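Local atomic coordinates of putative SnoaL-like polyketide cyclase (Shewanella putrefaciens, PDB entry 3GZB), a protein that is of unestablished function but, as a SnoaL-like member of the NTF2 superfamily, may act as a polyketide cyclase. Residues R72-E85 with M96-Q108. Residues are numbered along the deposited sequence; the frame is centred on the assembly and turned at random.
With EDO (1,2-ethanediol), chain M.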
# COMPACT_ATOMS: atom_id res chain seq x y z
N ARG A 72 -24.00 6.11 2.01
CA ARG A 72 -24.19 7.49 1.55
C ARG A 72 -23.22 7.89 0.41
O ARG A 72 -23.64 8.46 -0.60
CB ARG A 72 -24.12 8.50 2.68
CG ARG A 72 -25.24 8.39 3.67
CD ARG A 72 -25.07 9.38 4.81
NE ARG A 72 -26.12 9.30 5.80
CZ ARG A 72 -27.30 9.90 5.71
NH1 ARG A 72 -27.62 10.63 4.64
NH2 ARG A 72 -28.20 9.79 6.70
N ALA A 73 -21.96 7.56 0.56
CA ALA A 73 -20.97 7.91 -0.44
C ALA A 73 -21.29 7.28 -1.81
O ALA A 73 -20.96 7.87 -2.85
CB ALA A 73 -19.56 7.51 0.06
N HIS A 74 -21.91 6.10 -1.80
CA HIS A 74 -22.17 5.36 -3.03
C HIS A 74 -23.57 5.43 -3.58
O HIS A 74 -23.92 4.64 -4.46
CB HIS A 74 -21.68 3.93 -2.85
CG HIS A 74 -20.20 3.82 -2.91
ND1 HIS A 74 -19.53 3.14 -3.91
CD2 HIS A 74 -19.24 4.32 -2.10
CE1 HIS A 74 -18.23 3.25 -3.73
NE2 HIS A 74 -18.02 3.96 -2.63
N GLN A 75 -24.38 6.35 -3.07
CA GLN A 75 -25.71 6.56 -3.65
C GLN A 75 -25.59 6.73 -5.14
O GLN A 75 -24.89 7.63 -5.60
CB GLN A 75 -26.41 7.77 -3.01
CG GLN A 75 -27.76 8.03 -3.66
CD GLN A 75 -28.61 9.15 -3.15
OE1 GLN A 75 -29.66 9.42 -3.76
NE2 GLN A 75 -28.19 9.85 -2.12
N GLY A 76 -26.26 5.84 -5.86
CA GLY A 76 -26.29 5.91 -7.33
C GLY A 76 -25.10 5.28 -8.05
O GLY A 76 -25.08 5.24 -9.28
N VAL A 77 -24.11 4.83 -7.30
CA VAL A 77 -22.91 4.26 -7.89
C VAL A 77 -23.18 2.80 -8.23
O VAL A 77 -23.65 2.03 -7.38
CB VAL A 77 -21.70 4.42 -6.94
CG1 VAL A 77 -20.41 3.81 -7.57
CG2 VAL A 77 -21.51 5.94 -6.63
N LEU A 78 -22.84 2.40 -9.45
CA LEU A 78 -22.98 1.03 -9.89
C LEU A 78 -21.85 0.17 -9.34
O LEU A 78 -20.83 0.72 -8.86
CB LEU A 78 -23.02 0.97 -11.43
CG LEU A 78 -24.18 1.73 -12.10
CD1 LEU A 78 -24.00 1.65 -13.66
CD2 LEU A 78 -25.51 1.18 -11.62
N GLU A 79 -21.94 -1.15 -9.44
CA GLU A 79 -20.82 -1.99 -9.02
C GLU A 79 -19.54 -1.47 -9.67
O GLU A 79 -19.54 -1.11 -10.86
CB GLU A 79 -21.01 -3.46 -9.41
CG GLU A 79 -19.82 -4.33 -9.14
CD GLU A 79 -20.05 -5.83 -9.32
OE1 GLU A 79 -21.19 -6.22 -9.68
OE2 GLU A 79 -19.07 -6.60 -9.10
N TYR A 80 -18.46 -1.43 -8.90
CA TYR A 80 -17.15 -1.03 -9.38
C TYR A 80 -16.17 -2.18 -9.20
O TYR A 80 -16.49 -3.16 -8.56
CB TYR A 80 -16.67 0.26 -8.72
CG TYR A 80 -16.48 0.24 -7.23
CD1 TYR A 80 -17.57 0.26 -6.35
CD2 TYR A 80 -15.20 0.28 -6.69
CE1 TYR A 80 -17.39 0.28 -4.97
CE2 TYR A 80 -15.01 0.31 -5.30
CZ TYR A 80 -16.12 0.35 -4.45
OH TYR A 80 -15.98 0.42 -3.08
N ASP A 81 -15.01 -2.07 -9.83
CA ASP A 81 -14.03 -3.16 -9.79
C ASP A 81 -12.75 -2.72 -9.13
O ASP A 81 -12.36 -1.55 -9.24
CB ASP A 81 -13.73 -3.70 -11.18
CG ASP A 81 -14.93 -4.32 -11.85
OD1 ASP A 81 -15.82 -4.87 -11.16
OD2 ASP A 81 -14.98 -4.24 -13.10
N PHE A 82 -12.11 -3.65 -8.44
CA PHE A 82 -10.77 -3.45 -7.98
C PHE A 82 -9.90 -4.38 -8.82
O PHE A 82 -9.99 -5.60 -8.66
CB PHE A 82 -10.62 -3.71 -6.49
CG PHE A 82 -9.29 -3.37 -5.89
CD1 PHE A 82 -8.51 -2.32 -6.31
CD2 PHE A 82 -8.90 -4.04 -4.78
CE1 PHE A 82 -7.36 -1.99 -5.67
CE2 PHE A 82 -7.73 -3.69 -4.11
CZ PHE A 82 -6.96 -2.68 -4.58
N ASN A 83 -9.15 -3.81 -9.75
CA ASN A 83 -8.32 -4.56 -10.68
C ASN A 83 -6.95 -4.58 -10.09
O ASN A 83 -6.20 -3.58 -10.12
CB ASN A 83 -8.38 -3.92 -12.05
CG ASN A 83 -9.75 -4.01 -12.67
OD1 ASN A 83 -10.39 -5.05 -12.60
ND2 ASN A 83 -10.22 -2.92 -13.27
N ILE A 84 -6.59 -5.72 -9.53
CA ILE A 84 -5.32 -5.78 -8.81
C ILE A 84 -4.13 -6.16 -9.66
O ILE A 84 -4.23 -6.97 -10.62
CB ILE A 84 -5.36 -6.66 -7.61
CG1 ILE A 84 -5.68 -8.07 -7.95
CG2 ILE A 84 -6.35 -6.04 -6.52
CD1 ILE A 84 -5.28 -9.06 -6.73
N GLU A 85 -3.04 -5.47 -9.40
CA GLU A 85 -1.75 -5.80 -9.97
C GLU A 85 -0.95 -6.76 -9.11
O GLU A 85 -0.18 -7.61 -9.64
CB GLU A 85 -0.95 -4.52 -10.20
CG GLU A 85 -1.62 -3.60 -11.22
CD GLU A 85 -1.75 -4.21 -12.62
OE1 GLU A 85 -0.86 -5.01 -13.01
OE2 GLU A 85 -2.73 -3.85 -13.32
N MSE A 96 -2.94 -4.93 -1.04
CA MSE A 96 -3.43 -5.02 -2.43
C MSE A 96 -3.10 -3.75 -3.16
O MSE A 96 -3.41 -2.68 -2.69
CB MSE A 96 -4.93 -5.28 -2.46
CG MSE A 96 -5.30 -6.63 -1.83
SE MSE A 96 -7.18 -6.79 -1.39
CE MSE A 96 -7.15 -5.66 0.11
N ILE A 97 -2.41 -3.87 -4.30
CA ILE A 97 -2.00 -2.78 -5.15
C ILE A 97 -2.78 -2.91 -6.44
O ILE A 97 -2.75 -3.99 -7.06
CB ILE A 97 -0.51 -2.86 -5.47
CG1 ILE A 97 0.34 -2.85 -4.22
CG2 ILE A 97 -0.12 -1.71 -6.43
CD1 ILE A 97 1.86 -3.20 -4.44
N GLY A 98 -3.47 -1.85 -6.89
CA GLY A 98 -4.27 -1.96 -8.07
C GLY A 98 -4.94 -0.67 -8.46
O GLY A 98 -4.44 0.40 -8.14
N ASN A 99 -6.02 -0.75 -9.25
CA ASN A 99 -6.78 0.38 -9.73
C ASN A 99 -8.25 0.10 -9.46
O ASN A 99 -8.74 -1.02 -9.75
CB ASN A 99 -6.61 0.64 -11.25
CG ASN A 99 -5.24 1.12 -11.61
OD1 ASN A 99 -4.96 2.30 -11.55
ND2 ASN A 99 -4.37 0.19 -12.03
N TYR A 100 -8.96 1.09 -8.93
CA TYR A 100 -10.38 1.01 -8.81
C TYR A 100 -11.04 1.61 -10.05
O TYR A 100 -10.80 2.78 -10.38
CB TYR A 100 -10.91 1.73 -7.58
CG TYR A 100 -10.59 1.07 -6.24
CD1 TYR A 100 -11.34 -0.01 -5.78
CD2 TYR A 100 -9.52 1.48 -5.47
CE1 TYR A 100 -11.08 -0.58 -4.56
CE2 TYR A 100 -9.24 0.84 -4.24
CZ TYR A 100 -10.04 -0.17 -3.79
OH TYR A 100 -9.79 -0.73 -2.55
N HIS A 101 -11.83 0.80 -10.73
CA HIS A 101 -12.51 1.19 -11.97
C HIS A 101 -13.98 1.41 -11.71
O HIS A 101 -14.70 0.46 -11.35
CB HIS A 101 -12.29 0.08 -13.03
CG HIS A 101 -12.91 0.40 -14.34
ND1 HIS A 101 -13.25 -0.58 -15.24
CD2 HIS A 101 -13.17 1.58 -14.94
CE1 HIS A 101 -13.73 -0.02 -16.34
NE2 HIS A 101 -13.70 1.30 -16.19
N PHE A 102 -14.41 2.66 -11.93
CA PHE A 102 -15.79 3.06 -11.82
C PHE A 102 -16.31 3.46 -13.21
O PHE A 102 -15.67 4.27 -13.92
CB PHE A 102 -15.98 4.27 -10.91
CG PHE A 102 -15.69 4.03 -9.46
CD1 PHE A 102 -14.40 4.11 -8.98
CD2 PHE A 102 -16.72 3.80 -8.56
CE1 PHE A 102 -14.14 3.97 -7.63
CE2 PHE A 102 -16.45 3.62 -7.20
CZ PHE A 102 -15.17 3.72 -6.75
N LYS A 103 -17.46 2.93 -13.58
CA LYS A 103 -18.20 3.33 -14.79
C LYS A 103 -19.68 3.47 -14.47
O LYS A 103 -20.28 2.57 -13.85
CB LYS A 103 -17.98 2.36 -15.91
CG LYS A 103 -18.70 2.76 -17.23
CD LYS A 103 -18.18 1.89 -18.38
CE LYS A 103 -18.59 2.43 -19.75
NZ LYS A 103 -19.63 1.58 -20.40
N GLY A 104 -20.24 4.62 -14.79
CA GLY A 104 -21.67 4.85 -14.55
C GLY A 104 -22.02 6.28 -14.33
O GLY A 104 -21.25 7.17 -14.62
N PRO A 105 -23.23 6.52 -13.81
CA PRO A 105 -23.68 7.86 -13.53
C PRO A 105 -22.65 8.64 -12.73
O PRO A 105 -22.06 8.11 -11.80
CB PRO A 105 -24.95 7.63 -12.69
CG PRO A 105 -25.51 6.37 -13.28
CD PRO A 105 -24.29 5.52 -13.54
N GLY A 106 -22.43 9.88 -13.14
CA GLY A 106 -21.34 10.67 -12.58
C GLY A 106 -21.69 11.61 -11.44
O GLY A 106 -20.85 12.43 -11.03
N GLU A 107 -22.92 11.54 -10.92
CA GLU A 107 -23.31 12.45 -9.84
C GLU A 107 -22.31 12.53 -8.69
O GLU A 107 -21.96 13.64 -8.24
CB GLU A 107 -24.69 12.08 -9.28
CG GLU A 107 -25.84 12.67 -10.08
CD GLU A 107 -26.09 12.02 -11.42
OE1 GLU A 107 -25.58 10.90 -11.65
OE2 GLU A 107 -26.81 12.66 -12.23
N GLN A 108 -21.87 11.40 -8.16
CA GLN A 108 -20.93 11.38 -7.02
C GLN A 108 -19.54 11.87 -7.37
O GLN A 108 -18.71 12.12 -6.49
CB GLN A 108 -20.78 9.97 -6.41
CG GLN A 108 -22.00 9.42 -5.75
CD GLN A 108 -22.47 10.20 -4.53
OE1 GLN A 108 -21.72 10.97 -3.94
NE2 GLN A 108 -23.72 9.98 -4.15
C1 EDO M . -16.81 -0.86 -13.55
O1 EDO M . -17.79 -0.02 -12.88
C2 EDO M . -17.48 -2.06 -14.17
O2 EDO M . -18.15 -1.44 -15.28
O HOH W 1 -22.42 5.80 -10.97
O HOH W 2 -21.17 3.96 -11.15
O HOH W 3 -19.05 2.05 -10.95
O HOH W 4 -12.96 -3.23 -14.65
O HOH W 5 -4.92 -2.66 -12.51
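Phe-82 and Tyr-100 face each other as a non-hydrogen-bonded antiparallel pair, their rings in an offset stack with centroids 4.1 Å apart and planes at 8°. Ile-84 CG2 sits over the rim of the opposite face of Phe-82, and selenomethionine Met-96 packs CB 3.6 Å from Phe-82 CE2, with SE beyond it at the ring's edge in a Met-aromatic contact. A second offset stack joins Tyr-80 to Phe-102, centroids 4.3 Å apart. With its CG between the backbone N and the carbonyl carbon (chi1 62°), Tyr-80 lies alongside Phe-102, its CB also making a CH-pi contact with that ring. Tyr-100 CD1 meets the edge of Tyr-80, 3.7 Å from Tyr-80 CE2, linking the two stacks, and Tyr-100 OH is hydrogen-bonded to Thr-124 OG1; an alanine here would probably cost Phe-82 its stacking partner and leave Thr-124 OG1 without that mate.

Backbone bonds fix this register: Asp-81 and His-101 exchange two, as do Asn-83 and Asn-99, and Glu-85 N donates to Ile-97 O. On the other sheet face, one water joins Asp-81 OD2, Asn-83 ND2 and His-101 ND1, while His-101 NE2 is hydrogen-bonded to Asp-117 on strand 115-129.

The chemistry is thus two-sided: polar groups and water on one face, and on the other aromatic rings, of which Tyr-80, Phe-82 and Tyr-100 touch helix 21-34. A methylpentanediol, probably from the crystallisation liquor, hydrogen-bonds Tyr-80 OH and His-74 NE2, consistent with the pocket of an NTF2-like cone.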